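Local coordinates for protein glycerophosphodiester phosphodiesterase (Parabacteroides distasonis, PDB 3NO3) that belongs to the glycerophosphoryl diester phosphodiesterase family, folds as a TIM barrel and binds a magnesium ion, at residues W14-S19 with L27-E32; A46-V51 with P110-D115; I136-D141 with N200-D205. All coordinates share one frame; numbering follows the deposited sequence.

Interaction 1: residues W14-S19 with L27-E32; sequences WKTEGS and LERASE
R29 reaches from helix 24-32 to T16 with its whole length. Its CB only grazes the T16 methyl, 4.2 Å from CG2. R29 CG comes a little closer to the same methyl. R29 CD stands off it. The chain returns at R29 NE, 3.6 Å from T16 CG2, so the methyl is crossed by the arginine, touching it at CG and NE. The chain gets there by curling: chi2 and chi3 are both bent, which folds the side chain back instead of letting it run straight out from the helix.

T16 is the first residue of a type II beta turn that ends at S19. G18 takes the position of positive phi in that turn, which suits glycine. The turn belongs to the loop between strand 6-9 and helix 24-32, a beta-alpha loop of the TIM barrel. R29 therefore ties this loop to the helix it leads into. R25, one helical turn earlier, binds the carbonyl of E17.

At the tip, R29 NH2 gives a nearly straight hydrogen bond to T16 OG1, 3.0 Å long with an angle of 164° at the hydrogen. OG1 sits at the guanidinium edge and close to its plane. The T16 chi1 of -168° turns OG1 to R29 NH2 and to a water, and places CG2 against R29 CG and NE. R29 NE uses its N-H on that water, at 2.8 Å, which probably helps fix the rotation of the flat group. The water donates to E17 O at 2.7 Å and also bonds T16 OG1. R29 NH1 turns to its own helix and forms a salt bridge with E32 OE1, 2.9 Å from R29 NH1. The carboxylate oxygen is met from above its plane, and the bond is bent.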
loop_
_atom_site.group_PDB
_atom_site.type_symbol
_atom_site.label_atom_id
_atom_site.label_comp_id
_atom_site.label_asym_id
_atom_site.label_seq_id
_atom_site.Cartn_x
_atom_site.Cartn_y
_atom_site.Cartn_z
ATOM N N TRP A 14 12.608 4.067 0.479
ATOM C CA TRP A 14 12.994 5.370 -0.015
ATOM C C TRP A 14 14.002 6.111 0.848
ATOM O O TRP A 14 14.691 6.964 0.314
ATOM C CB TRP A 14 11.784 6.246 -0.302
ATOM C CG TRP A 14 10.997 6.638 0.876
ATOM C CD1 TRP A 14 9.964 5.951 1.409
ATOM C CD2 TRP A 14 11.136 7.829 1.656
ATOM N NE1 TRP A 14 9.478 6.595 2.495
ATOM C CE2 TRP A 14 10.165 7.767 2.673
ATOM C CE3 TRP A 14 11.984 8.938 1.598
ATOM C CZ2 TRP A 14 10.024 8.758 3.652
ATOM C CZ3 TRP A 14 11.837 9.943 2.573
ATOM C CH2 TRP A 14 10.873 9.838 3.588
ATOM N N LYS A 15 14.122 5.781 2.141
ATOM C CA LYS A 15 15.075 6.422 3.053
ATOM C C LYS A 15 16.435 5.729 2.996
ATOM O O LYS A 15 16.951 5.172 3.980
ATOM C CB LYS A 15 14.512 6.475 4.480
ATOM C CG LYS A 15 13.406 7.559 4.640
ATOM C CD LYS A 15 13.008 7.769 6.106
ATOM C CE LYS A 15 14.074 8.541 6.950
ATOM N NZ LYS A 15 14.204 9.938 6.492
ATOM N N THR A 16 17.015 5.765 1.807
ATOM C CA THR A 16 18.267 5.105 1.510
ATOM C C THR A 16 18.888 5.797 0.279
ATOM O O THR A 16 18.157 6.361 -0.561
ATOM C CB THR A 16 18.078 3.570 1.319
ATOM O OG1 THR A 16 19.365 2.942 1.308
ATOM C CG2 THR A 16 17.297 3.196 0.014
ATOM N N GLU A 17 20.222 5.759 0.190
ATOM C CA GLU A 17 20.978 6.391 -0.917
ATOM C C GLU A 17 20.432 6.149 -2.326
ATOM O O GLU A 17 20.211 4.995 -2.721
ATOM C CB GLU A 17 22.424 5.908 -0.886
ATOM C CG GLU A 17 23.350 6.494 -1.944
ATOM C CD GLU A 17 24.785 5.965 -1.807
ATOM O OE1 GLU A 17 25.056 5.050 -0.980
ATOM O OE2 GLU A 17 25.652 6.482 -2.543
ATOM N N GLY A 18 20.223 7.246 -3.060
ATOM C CA GLY A 18 19.749 7.202 -4.442
ATOM C C GLY A 18 18.270 6.964 -4.661
ATOM O O GLY A 18 17.805 7.022 -5.821
ATOM N N SER A 19 17.522 6.766 -3.570
ATOM C CA SER A 19 16.125 6.384 -3.615
ATOM C C SER A 19 15.215 7.602 -3.476
ATOM O O SER A 19 15.674 8.729 -3.314
ATOM C CB SER A 19 15.844 5.266 -2.611
ATOM O OG SER A 19 14.612 4.592 -2.951
ATOM N N LEU A 27 11.227 0.508 -4.906
ATOM C CA LEU A 27 10.702 -0.824 -5.125
ATOM C C LEU A 27 11.868 -1.844 -5.129
ATOM O O LEU A 27 11.773 -2.880 -4.469
ATOM C CB LEU A 27 9.948 -0.881 -6.450
ATOM C CG LEU A 27 9.472 -2.247 -6.941
ATOM C CD1 LEU A 27 8.499 -2.862 -5.982
ATOM C CD2 LEU A 27 8.906 -2.076 -8.325
ATOM N N GLU A 28 12.933 -1.530 -5.864
ATOM C CA GLU A 28 14.118 -2.407 -5.932
ATOM C C GLU A 28 14.773 -2.581 -4.574
ATOM O O GLU A 28 15.126 -3.704 -4.178
ATOM C CB GLU A 28 15.152 -1.858 -6.916
ATOM C CG GLU A 28 14.742 -1.876 -8.408
ATOM C CD GLU A 28 15.741 -1.152 -9.334
ATOM O OE1 GLU A 28 16.550 -0.317 -8.856
ATOM O OE2 GLU A 28 15.727 -1.431 -10.567
ATOM N N ARG A 29 14.929 -1.482 -3.851
ATOM C CA ARG A 29 15.543 -1.542 -2.542
ATOM C C ARG A 29 14.676 -2.291 -1.503
ATOM O O ARG A 29 15.225 -3.031 -0.661
ATOM C CB ARG A 29 15.930 -0.141 -2.063
ATOM C CG ARG A 29 16.996 0.533 -2.917
ATOM C CD ARG A 29 18.436 -0.005 -2.712
ATOM N NE ARG A 29 18.928 0.311 -1.387
ATOM C CZ ARG A 29 19.188 -0.532 -0.383
ATOM N NH1 ARG A 29 19.094 -1.854 -0.495
ATOM N NH2 ARG A 29 19.579 -0.024 0.768
ATOM N N ALA A 30 13.355 -2.143 -1.559
ATOM C CA ALA A 30 12.439 -2.974 -0.721
ATOM C C ALA A 30 12.643 -4.476 -0.937
ATOM O O ALA A 30 12.722 -5.254 0.031
ATOM C CB ALA A 30 10.977 -2.607 -0.954
ATOM N N SER A 31 12.751 -4.867 -2.197
ATOM C CA SER A 31 13.120 -6.246 -2.580
ATOM C C SER A 31 14.500 -6.630 -2.084
ATOM O O SER A 31 14.648 -7.721 -1.523
ATOM C CB SER A 31 13.032 -6.430 -4.101
ATOM O OG SER A 31 13.523 -7.711 -4.493
ATOM N N GLU A 32 15.489 -5.753 -2.270
ATOM C CA GLU A 32 16.883 -6.022 -1.864
ATOM C C GLU A 32 17.021 -6.312 -0.358
ATOM O O GLU A 32 17.773 -7.223 0.043
ATOM C CB GLU A 32 17.825 -4.901 -2.343
ATOM C CG GLU A 32 19.351 -5.243 -2.228
ATOM C CD GLU A 32 20.304 -4.197 -2.880
ATOM O OE1 GLU A 32 19.877 -3.036 -2.976
ATOM O OE2 GLU A 32 21.496 -4.538 -3.253
HETATM O O HOH W 1 20.456 2.694 -1.357
#

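Interaction 2: residues A46-V51 with P110-D115; sequences ADNVLV and PERNRD
R112 brings the end of its guanidinium, NH1 and NH2, to the carbonyl oxygen of N48; the amide and guanidinium planes are 43° apart. N48 OD1 accepts from both terminal nitrogens, at 2.9 Å from R112 NH2 and 2.9 Å from R112 NH1. The two bonds are not alike at the acceptor. NH2 lies almost in line with the carbonyl, at a C=O...N angle of 172°. NH1 comes in from one side and is tilted out of the amide plane. Both hydrogen bonds are bent, because NH1 and NH2 of one guanidinium converge on a single atom. OD1 also lies somewhat out of the guanidinium plane.

R112 starts with CG opposite its backbone N, chi1 -168°, and bends at chi2. Beyond that bend chi3 and chi4 are extended, and the chain runs straight out to the guanidinium. It passes H107 and L44 on the way. A water adds a second, indirect link. It accepts from N48 ND2 at 2.9 Å and, weakly, from R112 NH1 at 3.3 Å. The carbonyl of A46 is near too, its O 3.6 Å from R112 NH2, but it adds contact only.

The contact joins the turn after strand 37-44 to the helix that follows the adjacent parallel strand, 99-104. N48 sits in that turn, before the antiparallel strand 50-52, with positive phi. R112 is in the first turn of helix 110-126.

This is a contact on the surface between a charged group and a neutral one. The amide oxygen takes two N-H bonds without cancelling the arginine charge. The charge probably polarises the amide, which would make ND2 a better donor to the bridging water.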
loop_
_atom_site.group_PDB
_atom_site.type_symbol
_atom_site.label_atom_id
_atom_site.label_comp_id
_atom_site.label_asym_id
_atom_site.label_seq_id
_atom_site.Cartn_x
_atom_site.Cartn_y
_atom_site.Cartn_z
ATOM N N ALA A 46 -6.464 12.128 -16.379
ATOM C CA ALA A 46 -7.663 12.534 -17.124
ATOM C C ALA A 46 -7.959 11.611 -18.311
ATOM O O ALA A 46 -9.130 11.266 -18.589
ATOM C CB ALA A 46 -7.515 14.013 -17.628
ATOM N N ASP A 47 -6.877 11.236 -18.999
ATOM C CA ASP A 47 -6.899 10.309 -20.124
ATOM C C ASP A 47 -6.688 8.830 -19.778
ATOM O O ASP A 47 -6.314 8.038 -20.648
ATOM C CB ASP A 47 -5.951 10.811 -21.265
ATOM C CG ASP A 47 -4.484 10.800 -20.909
ATOM O OD1 ASP A 47 -4.098 10.905 -19.716
ATOM O OD2 ASP A 47 -3.666 10.688 -21.864
ATOM N N ASN A 48 -6.983 8.450 -18.536
ATOM C CA ASN A 48 -7.076 7.058 -18.082
ATOM C C ASN A 48 -5.753 6.263 -18.125
ATOM O O ASN A 48 -5.760 5.073 -18.339
ATOM C CB ASN A 48 -8.206 6.288 -18.778
ATOM C CG ASN A 48 -9.589 6.848 -18.476
ATOM O OD1 ASN A 48 -9.762 7.743 -17.662
ATOM N ND2 ASN A 48 -10.594 6.286 -19.136
ATOM N N VAL A 49 -4.640 6.945 -17.861
ATOM C CA VAL A 49 -3.340 6.320 -17.653
ATOM C C VAL A 49 -3.096 6.245 -16.144
ATOM O O VAL A 49 -3.316 7.224 -15.402
ATOM C CB VAL A 49 -2.213 7.064 -18.361
ATOM C CG1 VAL A 49 -0.814 6.388 -18.081
ATOM C CG2 VAL A 49 -2.477 7.180 -19.877
ATOM N N LEU A 50 -2.699 5.073 -15.681
ATOM C CA LEU A 50 -2.397 4.875 -14.271
ATOM C C LEU A 50 -0.928 5.234 -14.037
ATOM O O LEU A 50 -0.062 4.720 -14.705
ATOM C CB LEU A 50 -2.705 3.416 -13.860
ATOM C CG LEU A 50 -4.214 3.067 -13.851
ATOM C CD1 LEU A 50 -4.377 1.579 -13.894
ATOM C CD2 LEU A 50 -4.906 3.659 -12.594
ATOM N N VAL A 51 -0.677 6.080 -13.053
ATOM C CA VAL A 51 0.689 6.531 -12.698
ATOM C C VAL A 51 0.873 6.390 -11.210
ATOM O O VAL A 51 -0.119 6.298 -10.473
ATOM C CB VAL A 51 0.925 7.992 -13.141
ATOM C CG1 VAL A 51 0.790 8.130 -14.687
ATOM C CG2 VAL A 51 -0.081 8.978 -12.423
ATOM N N PRO A 110 -17.805 8.778 -6.813
ATOM C CA PRO A 110 -17.847 7.311 -6.678
ATOM C C PRO A 110 -17.627 6.570 -8.026
ATOM O O PRO A 110 -16.831 5.624 -8.072
ATOM C CB PRO A 110 -19.250 7.085 -6.152
ATOM C CG PRO A 110 -19.455 8.311 -5.256
ATOM C CD PRO A 110 -18.953 9.402 -6.125
ATOM N N GLU A 111 -18.297 7.031 -9.088
ATOM C CA GLU A 111 -18.109 6.435 -10.428
ATOM C C GLU A 111 -16.659 6.483 -10.934
ATOM O O GLU A 111 -16.167 5.475 -11.456
ATOM C CB GLU A 111 -19.101 7.006 -11.429
ATOM C CG GLU A 111 -20.504 6.507 -11.138
ATOM C CD GLU A 111 -21.604 7.010 -12.074
ATOM O OE1 GLU A 111 -21.662 8.195 -12.504
ATOM O OE2 GLU A 111 -22.470 6.166 -12.362
ATOM N N ARG A 112 -15.938 7.577 -10.686
ATOM C CA ARG A 112 -14.518 7.665 -11.085
ATOM C C ARG A 112 -13.624 6.744 -10.281
ATOM O O ARG A 112 -12.693 6.107 -10.853
ATOM C CB ARG A 112 -14.015 9.115 -11.051
ATOM C CG ARG A 112 -12.678 9.363 -11.691
ATOM C CD ARG A 112 -12.641 8.972 -13.175
ATOM N NE ARG A 112 -11.419 9.455 -13.790
ATOM C CZ ARG A 112 -11.074 9.167 -15.031
ATOM N NH1 ARG A 112 -11.886 8.447 -15.812
ATOM N NH2 ARG A 112 -9.955 9.655 -15.503
ATOM N N ASN A 113 -13.900 6.619 -8.984
ATOM C CA ASN A 113 -13.222 5.613 -8.171
ATOM C C ASN A 113 -13.437 4.211 -8.686
ATOM O O ASN A 113 -12.456 3.440 -8.730
ATOM C CB ASN A 113 -13.599 5.707 -6.704
ATOM C CG ASN A 113 -12.900 6.865 -6.026
ATOM O OD1 ASN A 113 -11.713 6.765 -5.774
ATOM N ND2 ASN A 113 -13.613 7.966 -5.763
ATOM N N ARG A 114 -14.664 3.892 -9.120
ATOM C CA ARG A 114 -14.920 2.575 -9.725
ATOM C C ARG A 114 -14.161 2.334 -11.000
ATOM O O ARG A 114 -13.599 1.233 -11.213
ATOM C CB ARG A 114 -16.394 2.340 -9.980
ATOM C CG ARG A 114 -17.137 2.159 -8.684
ATOM C CD ARG A 114 -18.568 1.604 -8.887
ATOM N NE ARG A 114 -19.531 2.694 -8.913
ATOM C CZ ARG A 114 -20.096 3.293 -7.849
ATOM N NH1 ARG A 114 -19.819 2.942 -6.579
ATOM N NH2 ARG A 114 -20.942 4.284 -8.066
ATOM N N ASP A 115 -14.139 3.359 -11.852
ATOM C CA ASP A 115 -13.354 3.298 -13.079
ATOM C C ASP A 115 -11.849 3.107 -12.825
ATOM O O ASP A 115 -11.246 2.261 -13.473
ATOM C CB ASP A 115 -13.581 4.494 -13.966
ATOM C CG ASP A 115 -15.005 4.569 -14.532
ATOM O OD1 ASP A 115 -15.697 3.562 -14.719
ATOM O OD2 ASP A 115 -15.419 5.700 -14.779
HETATM O O HOH W 2 -13.255 7.268 -18.632
#

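Interaction 3: residues I136-D141 with N200-D205; sequences ISFNMD and NVWTVD
F138 meets W202 through CZ and CE1, which lie against W202 CZ2 and CH2. The closest atoms are F138 CZ and W202 CZ2, 3.7 Å apart. F138 CE1 also reaches W202 CZ2, at 3.9 Å. W202 CH2 lies in the plane of the phenyl ring, off its edge. The ring planes stand at 81°, and the centroid of F138 is 5.7 Å from that of the tryptophan six-membered ring. The pair is oblique and the overlap is small. The two side chains approach from opposite directions.

Each ring is set in place from its own side. The W202 chi1 of 57° swings the indole toward F138. Its NE1 is hydrogen-bonded to D176 O, and H178 packs against the indole edge-to-face. A cis peptide joins W202 to T203, just past the end of strand 198-202. F138 follows strand 133-137 and packs on N159 and on E103, itself a magnesium ligand. Its backbone is shaped by an ST turn, in which S137 OG accepts from N139 N at 3.0 Å. N139 then caps helix 140-149 through A142 N.

Further out lies the metal site. The F138 side chain is about 6 Å from the magnesium ion, which is bound by E39, D41 and E103. A glycerol, probably from the crystallisation liquor, lies about 4 Å from the W202 side chain. Strands 155-157 and 174-178 stand between the two strands involved. Aromatic residues just at or beyond the carboxyl ends of parallel strands, near a metal, are consistent with the mouth of a TIM barrel, where active sites of this fold lie.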
loop_
_atom_site.group_PDB
_atom_site.type_symbol
_atom_site.label_atom_id
_atom_site.label_comp_id
_atom_site.label_asym_id
_atom_site.label_seq_id
_atom_site.Cartn_x
_atom_site.Cartn_y
_atom_site.Cartn_z
ATOM N N ILE A 136 -5.291 -1.538 -1.143
ATOM C CA ILE A 136 -5.666 -0.705 -0.005
ATOM C C ILE A 136 -6.205 0.623 -0.527
ATOM O O ILE A 136 -5.760 1.080 -1.574
ATOM C CB ILE A 136 -4.489 -0.505 0.979
ATOM C CG1 ILE A 136 -3.321 0.301 0.369
ATOM C CG2 ILE A 136 -3.930 -1.896 1.478
ATOM C CD1 ILE A 136 -2.119 0.597 1.372
ATOM N N SER A 137 -7.132 1.273 0.177
ATOM C CA SER A 137 -7.598 2.607 -0.245
ATOM C C SER A 137 -8.296 3.317 0.907
ATOM O O SER A 137 -8.950 2.672 1.721
ATOM C CB SER A 137 -8.574 2.515 -1.440
ATOM O OG SER A 137 -8.918 3.773 -1.967
ATOM N N PHE A 138 -8.172 4.634 0.969
ATOM C CA PHE A 138 -9.069 5.432 1.802
ATOM C C PHE A 138 -10.483 5.509 1.291
ATOM O O PHE A 138 -11.370 5.898 2.057
ATOM C CB PHE A 138 -8.564 6.889 1.921
ATOM C CG PHE A 138 -7.337 7.022 2.812
ATOM C CD1 PHE A 138 -7.479 7.185 4.182
ATOM C CD2 PHE A 138 -6.063 6.969 2.285
ATOM C CE1 PHE A 138 -6.348 7.280 5.009
ATOM C CE2 PHE A 138 -4.937 7.099 3.103
ATOM C CZ PHE A 138 -5.092 7.247 4.455
ATOM N N ASN A 139 -10.686 5.243 -0.006
ATOM C CA ASN A 139 -11.970 5.443 -0.636
ATOM C C ASN A 139 -12.815 4.200 -0.619
ATOM O O ASN A 139 -12.422 3.158 -1.181
ATOM C CB ASN A 139 -11.782 5.885 -2.106
ATOM C CG ASN A 139 -13.085 6.332 -2.724
ATOM O OD1 ASN A 139 -13.837 5.516 -3.284
ATOM N ND2 ASN A 139 -13.400 7.628 -2.573
HETATM N N MSE A 140 -14.007 4.313 -0.073
HETATM C CA MSE A 140 -14.879 3.152 0.074
HETATM C C MSE A 140 -15.422 2.642 -1.248
HETATM O O MSE A 140 -15.545 1.439 -1.418
HETATM C CB MSE A 140 -16.046 3.491 1.005
HETATM C CG MSE A 140 -17.022 2.337 1.263
HETATM SE SE MSE A 140 -16.203 0.662 1.852
HETATM C CE MSE A 140 -15.888 1.214 3.670
ATOM N N ASP A 141 -15.705 3.549 -2.183
ATOM C CA ASP A 141 -16.182 3.132 -3.532
ATOM C C ASP A 141 -15.109 2.348 -4.289
ATOM O O ASP A 141 -15.430 1.321 -4.919
ATOM C CB ASP A 141 -16.712 4.343 -4.324
ATOM C CG ASP A 141 -17.839 5.071 -3.583
ATOM O OD1 ASP A 141 -18.896 4.440 -3.427
ATOM O OD2 ASP A 141 -17.655 6.219 -3.145
ATOM N N ASN A 200 -3.029 -4.223 9.687
ATOM C CA ASN A 200 -1.831 -3.488 9.193
ATOM C C ASN A 200 -1.908 -2.106 9.853
ATOM O O ASN A 200 -3.022 -1.616 10.145
ATOM C CB ASN A 200 -1.883 -3.457 7.664
ATOM C CG ASN A 200 -0.643 -2.852 6.973
ATOM O OD1 ASN A 200 0.322 -2.355 7.585
ATOM N ND2 ASN A 200 -0.693 -2.920 5.644
ATOM N N VAL A 201 -0.740 -1.530 10.179
ATOM C CA VAL A 201 -0.695 -0.237 10.838
ATOM C C VAL A 201 0.299 0.685 10.112
ATOM O O VAL A 201 1.352 0.231 9.689
ATOM C CB VAL A 201 -0.364 -0.375 12.354
ATOM C CG1 VAL A 201 1.042 -1.006 12.608
ATOM C CG2 VAL A 201 -0.525 0.967 13.059
ATOM N N TRP A 202 -0.065 1.965 9.964
ATOM C CA TRP A 202 0.772 2.951 9.237
ATOM C C TRP A 202 0.877 4.283 10.005
ATOM O O TRP A 202 0.040 4.528 10.875
ATOM C CB TRP A 202 0.213 3.221 7.824
ATOM C CG TRP A 202 -1.209 3.709 7.767
ATOM C CD1 TRP A 202 -2.330 2.949 7.643
ATOM C CD2 TRP A 202 -1.661 5.074 7.809
ATOM N NE1 TRP A 202 -3.442 3.727 7.645
ATOM C CE2 TRP A 202 -3.068 5.044 7.725
ATOM C CE3 TRP A 202 -1.009 6.321 7.890
ATOM C CZ2 TRP A 202 -3.857 6.215 7.748
ATOM C CZ3 TRP A 202 -1.794 7.490 7.898
ATOM C CH2 TRP A 202 -3.201 7.425 7.848
ATOM N N THR A 203 1.888 5.136 9.762
ATOM C CA THR A 203 3.178 4.824 9.167
ATOM C C THR A 203 4.059 4.851 10.406
ATOM O O THR A 203 4.160 5.893 11.027
ATOM C CB THR A 203 3.540 5.852 8.087
ATOM O OG1 THR A 203 2.629 5.663 6.990
ATOM C CG2 THR A 203 4.933 5.634 7.555
ATOM N N VAL A 204 4.579 3.699 10.838
ATOM C CA VAL A 204 5.189 3.601 12.185
ATOM C C VAL A 204 6.697 3.602 12.101
ATOM O O VAL A 204 7.259 2.641 11.585
ATOM C CB VAL A 204 4.701 2.358 12.930
ATOM C CG1 VAL A 204 5.372 2.303 14.315
ATOM C CG2 VAL A 204 3.180 2.445 13.069
ATOM N N ASP A 205 7.325 4.687 12.581
ATOM C CA ASP A 205 8.784 4.896 12.498
ATOM C C ASP A 205 9.535 4.943 13.851
ATOM O O ASP A 205 10.745 4.688 13.886
ATOM C CB ASP A 205 9.065 6.179 11.684
ATOM C CG ASP A 205 8.498 6.119 10.249
ATOM O OD1 ASP A 205 8.203 5.024 9.735
ATOM O OD2 ASP A 205 8.317 7.190 9.631
#

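Overall arrangement
All three are small surface contacts. Interactions 1 and 2 are peripheral, with centres about 16 and 18 Å from the centre of the chain. Interaction 3 lies about 7 Å from it, at the barrel mouth. The outer two are polar, each centred on one arginine with a bridging water. Interaction 3 is apolar and ring to ring, near the magnesium ion. Interaction 1 is local, between a loop and the next helix, while the other two join parts 59 residues apart. Helix 110-126 of interaction 2 leads on to strand 133-137 of interaction 3, and both contacts reach the same sheet. They also touch: N113 packs on N139, and P110 on D141. Interaction 1 touches neither.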